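Local coordinates for peptidoglycan D,D-transpeptidase FtsI (Yersinia pestis, PDB 6SYN), which probably cross-links peptidoglycan by D,D-transpeptidation during cell division, as a class B penicillin-binding protein that beta-lactams inactivate, at residues 141-147 with 173-177; 212-217 with 387-393. One frame throughout, in Å; residues are numbered along the deposited sequence.

Contact 1: 141-147 with 173-177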
ATOM      1  N   PHE A 141       5.753  -7.537 -16.103  1.00 17.18           N
ATOM      2  CA  PHE A 141       7.023  -7.999 -16.723  1.00 17.78           C
ATOM      3  C   PHE A 141       6.812  -9.332 -17.459  1.00 18.58           C
ATOM      4  O   PHE A 141       7.805 -10.072 -17.626  1.00 18.58           O
ATOM      5  CB  PHE A 141       8.103  -8.155 -15.647  1.00 17.49           C
ATOM      6  CG  PHE A 141       8.706  -6.865 -15.159  1.00 17.23           C
ATOM      7  CD1 PHE A 141       9.797  -6.307 -15.806  1.00 17.17           C
ATOM      8  CD2 PHE A 141       8.192  -6.213 -14.050  1.00 17.22           C
ATOM      9  CE1 PHE A 141      10.362  -5.123 -15.356  1.00 16.91           C
ATOM     10  CE2 PHE A 141       8.753  -5.024 -13.606  1.00 17.13           C
ATOM     11  CZ  PHE A 141       9.835  -4.481 -14.259  1.00 16.82           C
ATOM     12  N   ASP A 142       5.584  -9.635 -17.898  1.00 19.66           N
ATOM     13  CA  ASP A 142       5.210 -10.996 -18.376  1.00 20.88           C
ATOM     14  C   ASP A 142       6.145 -11.427 -19.511  1.00 21.78           C
ATOM     15  O   ASP A 142       6.657 -12.554 -19.442  1.00 21.50           O
ATOM     16  CB  ASP A 142       3.753 -11.097 -18.840  1.00 20.94           C
ATOM     17  CG  ASP A 142       3.334 -12.521 -19.180  1.00 20.84           C
ATOM     18  OD1 ASP A 142       3.491 -13.401 -18.310  1.00 20.62           O
ATOM     19  OD2 ASP A 142       2.866 -12.746 -20.314  1.00 20.89           O
ATOM     20  N   ARG A 143       6.348 -10.555 -20.504  1.00 23.94           N
ATOM     21  CA  ARG A 143       7.125 -10.835 -21.743  1.00 25.57           C
ATOM     22  C   ARG A 143       8.582 -11.129 -21.356  1.00 25.48           C
ATOM     23  O   ARG A 143       9.109 -12.188 -21.762  1.00 25.43           O
ATOM     24  CB  ARG A 143       6.980  -9.654 -22.707  1.00 27.24           C
ATOM     25  CG  ARG A 143       7.780  -9.780 -23.994  1.00 29.35           C
ATOM     26  CD  ARG A 143       7.016 -10.453 -25.118  1.00 31.35           C
ATOM     27  NE  ARG A 143       7.883 -10.609 -26.280  1.00 33.04           N
ATOM     28  CZ  ARG A 143       8.817 -11.551 -26.423  1.00 34.46           C
ATOM     29  NH1 ARG A 143       9.016 -12.457 -25.478  1.00 34.71           N
ATOM     30  NH2 ARG A 143       9.551 -11.584 -27.523  1.00 35.17           N
ATOM     31  N   TRP A 144       9.187 -10.216 -20.593  1.00 25.02           N
ATOM     32  CA  TRP A 144      10.535 -10.326 -19.973  1.00 25.16           C
ATOM     33  C   TRP A 144      10.722 -11.716 -19.345  1.00 25.74           C
ATOM     34  O   TRP A 144      11.768 -12.353 -19.599  1.00 25.80           O
ATOM     35  CB  TRP A 144      10.683  -9.195 -18.947  1.00 25.17           C
ATOM     36  CG  TRP A 144      11.900  -9.244 -18.079  1.00 24.93           C
ATOM     37  CD1 TRP A 144      11.990  -9.770 -16.824  1.00 25.53           C
ATOM     38  CD2 TRP A 144      13.195  -8.696 -18.375  1.00 24.89           C
ATOM     39  NE1 TRP A 144      13.252  -9.602 -16.324  1.00 25.64           N
ATOM     40  CE2 TRP A 144      14.015  -8.943 -17.252  1.00 25.19           C
ATOM     41  CE3 TRP A 144      13.745  -8.030 -19.476  1.00 24.68           C
ATOM     42  CZ2 TRP A 144      15.352  -8.552 -17.205  1.00 24.90           C
ATOM     43  CZ3 TRP A 144      15.065  -7.640 -19.426  1.00 24.78           C
ATOM     44  CH2 TRP A 144      15.855  -7.900 -18.306  1.00 24.87           C
ATOM     45  N   LEU A 145       9.727 -12.174 -18.584  1.00 26.04           N
ATOM     46  CA  LEU A 145       9.772 -13.436 -17.795  1.00 26.34           C
ATOM     47  C   LEU A 145       9.579 -14.664 -18.698  1.00 26.31           C
ATOM     48  O   LEU A 145      10.243 -15.683 -18.440  1.00 25.78           O
ATOM     49  CB  LEU A 145       8.695 -13.370 -16.706  1.00 26.52           C
ATOM     50  CG  LEU A 145       8.966 -12.374 -15.579  1.00 26.41           C
ATOM     51  CD1 LEU A 145       7.703 -12.097 -14.777  1.00 26.51           C
ATOM     52  CD2 LEU A 145      10.070 -12.880 -14.667  1.00 26.05           C
ATOM     53  N   THR A 146       8.705 -14.585 -19.706  1.00 27.05           N
ATOM     54  CA  THR A 146       8.326 -15.731 -20.580  1.00 27.69           C
ATOM     55  C   THR A 146       9.423 -15.981 -21.625  1.00 28.38           C
ATOM     56  O   THR A 146      10.053 -14.999 -22.076  1.00 29.10           O
ATOM     57  CB  THR A 146       6.946 -15.527 -21.225  1.00 27.12           C
ATOM     58  OG1 THR A 146       6.672 -16.649 -22.064  1.00 27.36           O
ATOM     59  CG2 THR A 146       6.842 -14.267 -22.054  1.00 26.68           C
ATOM     60  N   GLY A 147       9.635 -17.254 -21.984  1.00 29.19           N
ATOM     61  CA  GLY A 147      10.587 -17.691 -23.026  1.00 30.03           C
ATOM     62  C   GLY A 147      10.149 -18.990 -23.684  1.00 30.71           C
ATOM     63  O   GLY A 147       9.285 -18.911 -24.582  1.00 31.61           O
ATOM     64  N   ALA A 173      15.575 -14.646 -23.960  1.00 23.55           N
ATOM     65  CA  ALA A 173      14.107 -14.453 -24.049  1.00 23.87           C
ATOM     66  C   ALA A 173      13.499 -14.387 -22.638  1.00 23.88           C
ATOM     67  O   ALA A 173      12.913 -13.333 -22.296  1.00 25.35           O
ATOM     68  CB  ALA A 173      13.487 -15.554 -24.879  1.00 23.97           C
ATOM     69  N   ALA A 174      13.626 -15.464 -21.853  1.00 22.62           N
ATOM     70  CA  ALA A 174      13.182 -15.533 -20.439  1.00 21.59           C
ATOM     71  C   ALA A 174      14.305 -15.019 -19.527  1.00 20.60           C
ATOM     72  O   ALA A 174      15.455 -15.466 -19.696  1.00 20.04           O
ATOM     73  CB  ALA A 174      12.769 -16.939 -20.081  1.00 21.49           C
ATOM     74  N   HIS A 175      13.969 -14.113 -18.604  1.00 19.42           N
ATOM     75  CA  HIS A 175      14.911 -13.346 -17.745  1.00 18.52           C
ATOM     76  C   HIS A 175      14.492 -13.449 -16.277  1.00 17.52           C
ATOM     77  O   HIS A 175      13.282 -13.321 -16.003  1.00 17.24           O
ATOM     78  CB  HIS A 175      14.910 -11.861 -18.135  1.00 18.89           C
ATOM     79  CG  HIS A 175      15.739 -11.507 -19.321  1.00 19.37           C
ATOM     80  ND1 HIS A 175      17.119 -11.600 -19.314  1.00 19.72           N
ATOM     81  CD2 HIS A 175      15.395 -11.001 -20.526  1.00 19.66           C
ATOM     82  CE1 HIS A 175      17.589 -11.202 -20.479  1.00 19.83           C
ATOM     83  NE2 HIS A 175      16.550 -10.822 -21.240  1.00 19.86           N
ATOM     84  N   ASN A 176      15.452 -13.602 -15.363  1.00 16.40           N
ATOM     85  CA  ASN A 176      15.204 -13.442 -13.906  1.00 15.52           C
ATOM     86  C   ASN A 176      14.942 -11.962 -13.623  1.00 15.15           C
ATOM     87  O   ASN A 176      15.467 -11.104 -14.373  1.00 15.14           O
ATOM     88  CB  ASN A 176      16.355 -13.967 -13.053  1.00 15.19           C
ATOM     89  CG  ASN A 176      16.569 -15.452 -13.241  1.00 14.97           C
ATOM     90  OD1 ASN A 176      15.606 -16.202 -13.384  1.00 14.78           O
ATOM     91  ND2 ASN A 176      17.822 -15.874 -13.269  1.00 14.64           N
ATOM     92  N   LEU A 177      14.146 -11.689 -12.589  1.00 14.55           N
ATOM     93  CA  LEU A 177      13.770 -10.321 -12.150  1.00 14.02           C
ATOM     94  C   LEU A 177      14.249 -10.131 -10.709  1.00 13.67           C
ATOM     95  O   LEU A 177      13.981 -11.018  -9.884  1.00 13.99           O
ATOM     96  CB  LEU A 177      12.250 -10.172 -12.272  1.00 13.78           C
ATOM     97  CG  LEU A 177      11.678  -8.786 -11.977  1.00 13.65           C
ATOM     98  CD1 LEU A 177      12.402  -7.709 -12.763  1.00 13.57           C
ATOM     99  CD2 LEU A 177      10.188  -8.746 -12.284  1.00 13.65           C
TER
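A largely exposed contact joins the short helix 142-145 and its C-terminal turn to the extended loop 173-176 that leads into strand 177-178, on the surface of the N-terminal, non-catalytic part of the protein. W144 dominates it. Its indole lies face-to-face with the H175 imidazole, the six-membered ring and the H175 ring having centroids 4.0 Å apart and planes at 20°, while H175 CB sits over the five-membered ring, 3.4 Å from its centroid, in a CH-pi contact. At the indole edge, W144 NE1 gives a weak hydrogen bond to N176 O (3.3 Å), and a second weak bond runs from H175 N to W144 O (3.0 Å), so W144 meets the segment through both its ring and its carbonyl. Segment 141-147 belongs to the dimerisation-domain family of class B penicillin-binding proteins; residues 148-172 are not modelled, so the contact brings together the two modelled ends of a 25-residue gap, probably flexible. Deeper in, the CA-to-CB bond of L177 points toward 141-147, and its CD2 lies over the F141 ring, 4.0 Å from its centroid, while L145 CD2 reaches L177 CB at 4.2 Å. V137 of helix 136-140 also touches L177. At the far end G147 CA passes 4.1 Å from A173 CB; a side chain on G147 would collide with A174 CB.

Contact 2: 212-217 with 387-393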
ATOM      1  N   VAL A 212      14.541   6.473   1.392  1.00  9.71           N
ATOM      2  CA  VAL A 212      14.588   7.962   1.295  1.00  9.80           C
ATOM      3  C   VAL A 212      15.611   8.392   0.226  1.00  9.79           C
ATOM      4  O   VAL A 212      15.381   9.427  -0.435  1.00  9.75           O
ATOM      5  CB  VAL A 212      14.896   8.536   2.692  1.00  9.90           C
ATOM      6  CG1 VAL A 212      15.255  10.011   2.652  1.00  9.93           C
ATOM      7  CG2 VAL A 212      13.741   8.284   3.655  1.00  9.88           C
ATOM      8  N   ASN A 213      16.679   7.612   0.027  1.00  9.85           N
ATOM      9  CA  ASN A 213      17.872   8.015  -0.767  1.00  9.96           C
ATOM     10  C   ASN A 213      17.839   7.434  -2.186  1.00 10.14           C
ATOM     11  O   ASN A 213      18.472   8.045  -3.067  1.00 10.25           O
ATOM     12  CB  ASN A 213      19.170   7.596  -0.074  1.00  9.88           C
ATOM     13  CG  ASN A 213      19.382   8.296   1.252  1.00  9.79           C
ATOM     14  OD1 ASN A 213      19.730   7.657   2.242  1.00  9.78           O
ATOM     15  ND2 ASN A 213      19.167   9.602   1.283  1.00  9.60           N
ATOM     16  N   THR A 214      17.183   6.288  -2.399  1.00 10.32           N
ATOM     17  CA  THR A 214      17.200   5.528  -3.683  1.00 10.33           C
ATOM     18  C   THR A 214      15.831   5.594  -4.380  1.00 10.26           C
ATOM     19  O   THR A 214      15.783   5.342  -5.603  1.00 10.22           O
ATOM     20  CB  THR A 214      17.643   4.076  -3.450  1.00 10.39           C
ATOM     21  OG1 THR A 214      16.570   3.376  -2.817  1.00 10.61           O
ATOM     22  CG2 THR A 214      18.893   3.961  -2.605  1.00 10.33           C
ATOM     23  N   GLY A 215      14.758   5.910  -3.642  1.00 10.20           N
ATOM     24  CA  GLY A 215      13.369   5.905  -4.145  1.00 10.14           C
ATOM     25  C   GLY A 215      12.841   4.491  -4.324  1.00 10.07           C
ATOM     26  O   GLY A 215      11.717   4.333  -4.832  1.00 10.05           O
ATOM     27  N   GLU A 216      13.620   3.488  -3.923  1.00 10.02           N
ATOM     28  CA  GLU A 216      13.233   2.063  -4.025  1.00 10.13           C
ATOM     29  C   GLU A 216      12.040   1.802  -3.094  1.00 10.13           C
ATOM     30  O   GLU A 216      12.026   2.365  -1.972  1.00  9.98           O
ATOM     31  CB  GLU A 216      14.421   1.182  -3.651  1.00 10.23           C
ATOM     32  CG  GLU A 216      15.514   1.157  -4.695  1.00 10.31           C
ATOM     33  CD  GLU A 216      16.736   0.398  -4.220  1.00 10.43           C
ATOM     34  OE1 GLU A 216      17.395   0.877  -3.276  1.00 10.73           O
ATOM     35  OE2 GLU A 216      17.000  -0.688  -4.761  1.00 10.61           O
ATOM     36  N   VAL A 217      11.072   0.999  -3.551  1.00 10.04           N
ATOM     37  CA  VAL A 217       9.944   0.492  -2.719  1.00 10.03           C
ATOM     38  C   VAL A 217      10.432  -0.777  -2.022  1.00  9.98           C
ATOM     39  O   VAL A 217      10.581  -1.801  -2.716  1.00  9.99           O
ATOM     40  CB  VAL A 217       8.675   0.216  -3.548  1.00 10.16           C
ATOM     41  CG1 VAL A 217       7.551  -0.305  -2.665  1.00 10.18           C
ATOM     42  CG2 VAL A 217       8.219   1.438  -4.337  1.00 10.17           C
ATOM     43  N   ARG A 387      12.783  12.169  -5.631  1.00 11.05           N
ATOM     44  CA  ARG A 387      13.416  11.041  -6.366  1.00 11.21           C
ATOM     45  C   ARG A 387      12.330  10.171  -6.994  1.00 11.33           C
ATOM     46  O   ARG A 387      11.240  10.040  -6.449  1.00 11.56           O
ATOM     47  CB  ARG A 387      14.324  10.237  -5.429  1.00 11.21           C
ATOM     48  CG  ARG A 387      15.804  10.550  -5.616  1.00 11.36           C
ATOM     49  CD  ARG A 387      16.743   9.702  -4.780  1.00 11.29           C
ATOM     50  NE  ARG A 387      16.846  10.254  -3.439  1.00 11.42           N
ATOM     51  CZ  ARG A 387      17.776  11.107  -3.018  1.00 11.36           C
ATOM     52  NH1 ARG A 387      17.736  11.542  -1.770  1.00 11.42           N
ATOM     53  NH2 ARG A 387      18.743  11.515  -3.820  1.00 11.39           N
ATOM     54  N   PRO A 388      12.573   9.592  -8.190  1.00 11.54           N
ATOM     55  CA  PRO A 388      11.665   8.600  -8.765  1.00 11.61           C
ATOM     56  C   PRO A 388      11.621   7.260  -8.015  1.00 11.67           C
ATOM     57  O   PRO A 388      12.632   6.815  -7.505  1.00 11.56           O
ATOM     58  CB  PRO A 388      12.193   8.353 -10.189  1.00 11.62           C
ATOM     59  CG  PRO A 388      13.604   8.913 -10.209  1.00 11.64           C
ATOM     60  CD  PRO A 388      13.684   9.932  -9.091  1.00 11.63           C
ATOM     61  N   LEU A 389      10.442   6.634  -8.022  1.00 11.84           N
ATOM     62  CA  LEU A 389      10.166   5.301  -7.428  1.00 11.98           C
ATOM     63  C   LEU A 389      10.673   4.195  -8.365  1.00 12.06           C
ATOM     64  O   LEU A 389      10.809   4.473  -9.565  1.00 12.06           O
ATOM     65  CB  LEU A 389       8.655   5.186  -7.215  1.00 12.01           C
ATOM     66  CG  LEU A 389       8.050   6.177  -6.222  1.00 12.02           C
ATOM     67  CD1 LEU A 389       6.570   6.391  -6.500  1.00 12.01           C
ATOM     68  CD2 LEU A 389       8.265   5.707  -4.791  1.00 12.08           C
ATOM     69  N   SER A 390      10.937   2.993  -7.835  1.00 12.32           N
ATOM     70  CA  SER A 390      11.110   1.741  -8.626  1.00 12.74           C
ATOM     71  C   SER A 390      10.769   0.507  -7.769  1.00 12.93           C
ATOM     72  O   SER A 390      10.948   0.593  -6.536  1.00 12.67           O
ATOM     73  CB  SER A 390      12.498   1.656  -9.232  1.00 12.78           C
ATOM     74  OG  SER A 390      13.499   1.542  -8.235  1.00 12.73           O
ATOM     75  N   ILE A 391      10.280  -0.576  -8.402  1.00 13.28           N
ATOM     76  CA  ILE A 391      10.013  -1.910  -7.763  1.00 13.56           C
ATOM     77  C   ILE A 391      11.145  -2.885  -8.107  1.00 14.14           C
ATOM     78  O   ILE A 391      10.991  -4.078  -7.776  1.00 14.12           O
ATOM     79  CB  ILE A 391       8.650  -2.562  -8.125  1.00 13.41           C
ATOM     80  CG1 ILE A 391       7.980  -1.975  -9.370  1.00 13.24           C
ATOM     81  CG2 ILE A 391       7.707  -2.558  -6.927  1.00 13.57           C
ATOM     82  CD1 ILE A 391       8.639  -2.379 -10.670  1.00 13.20           C
ATOM     83  N   THR A 392      12.228  -2.427  -8.742  1.00 14.90           N
ATOM     84  CA  THR A 392      13.406  -3.278  -9.081  1.00 15.41           C
ATOM     85  C   THR A 392      14.653  -2.698  -8.409  1.00 15.98           C
ATOM     86  O   THR A 392      14.740  -1.467  -8.288  1.00 15.68           O
ATOM     87  CB  THR A 392      13.558  -3.448 -10.599  1.00 15.31           C
ATOM     88  OG1 THR A 392      13.809  -2.180 -11.207  1.00 15.11           O
ATOM     89  CG2 THR A 392      12.334  -4.082 -11.225  1.00 15.25           C
ATOM     90  N   ARG A 393      15.560  -3.565  -7.960  1.00 17.22           N
ATOM     91  CA  ARG A 393      16.826  -3.146  -7.313  1.00 18.35           C
ATOM     92  C   ARG A 393      17.505  -2.137  -8.240  1.00 19.12           C
ATOM     93  O   ARG A 393      17.564  -2.400  -9.455  1.00 18.80           O
ATOM     94  CB  ARG A 393      17.726  -4.352  -7.033  1.00 18.92           C
ATOM     95  CG  ARG A 393      18.794  -4.080  -5.986  1.00 19.53           C
ATOM     96  CD  ARG A 393      19.796  -5.211  -5.851  1.00 20.16           C
ATOM     97  NE  ARG A 393      20.332  -5.260  -4.493  1.00 20.90           N
ATOM     98  CZ  ARG A 393      21.352  -4.533  -4.034  1.00 20.91           C
ATOM     99  NH1 ARG A 393      21.991  -3.686  -4.825  1.00 21.06           N
ATOM    100  NH2 ARG A 393      21.733  -4.664  -2.774  1.00 20.83           N
TER
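G215 has a positive phi (74°) and its CA makes a CA-H...O contact with P388 O (CA to O 3.6 Å), where a CB would clash with that same oxygen. The close approach continues on its carbonyl, as G215 O receives L389 CA at 3.2 Å and a weak hydrogen bond from S390 N at 3.4 Å. Two residues on, V217 N donates a well-aligned bond to S390 O (3.0 Å). R387 reaches back along the turn, its NE and NH1 each making a weak hydrogen bond of 3.4 Å to V212 O, and its NH2 is held by V398. Within the turn, T214 OG1 accepts from E216 N (3.2 Å) in an ST turn and donates to E216 OE1 (2.7 Å); E216 OE2 forms a salt bridge with R22. Apolar contact is sparse: V217 CG2 lies 4.3 Å from L389 CD2. The 212-217 segment is the tight connection between antiparallel strands 204-211 and 217-223, the latter an edge strand of the five-stranded sheet at the heart of the transpeptidase domain, an arrangement characteristic of the penicillin-binding protein and serine beta-lactamase fold.

From the N terminus, contact 1 comes first: it closes a short loop, pairing 141-147 with 173-177 across 25 unmodelled residues. The chain then enters strand 177-178 and helix 183-199 and reaches the central sheet. Contact 2 opens there, at the turn between strands 204-211 and 217-223, and closes a far longer loop of 169 residues with 387-393, beyond helix 370-381. The two loops therefore follow in series, neither nested nor crossed. In space they meet: T392 CG2 packs on L177 CD1 (3.9 Å) and F141 CZ (4.0 Å), and I391 CD1 on F141 CE2 (4.0 Å), joining the N-terminal region to the transpeptidase domain.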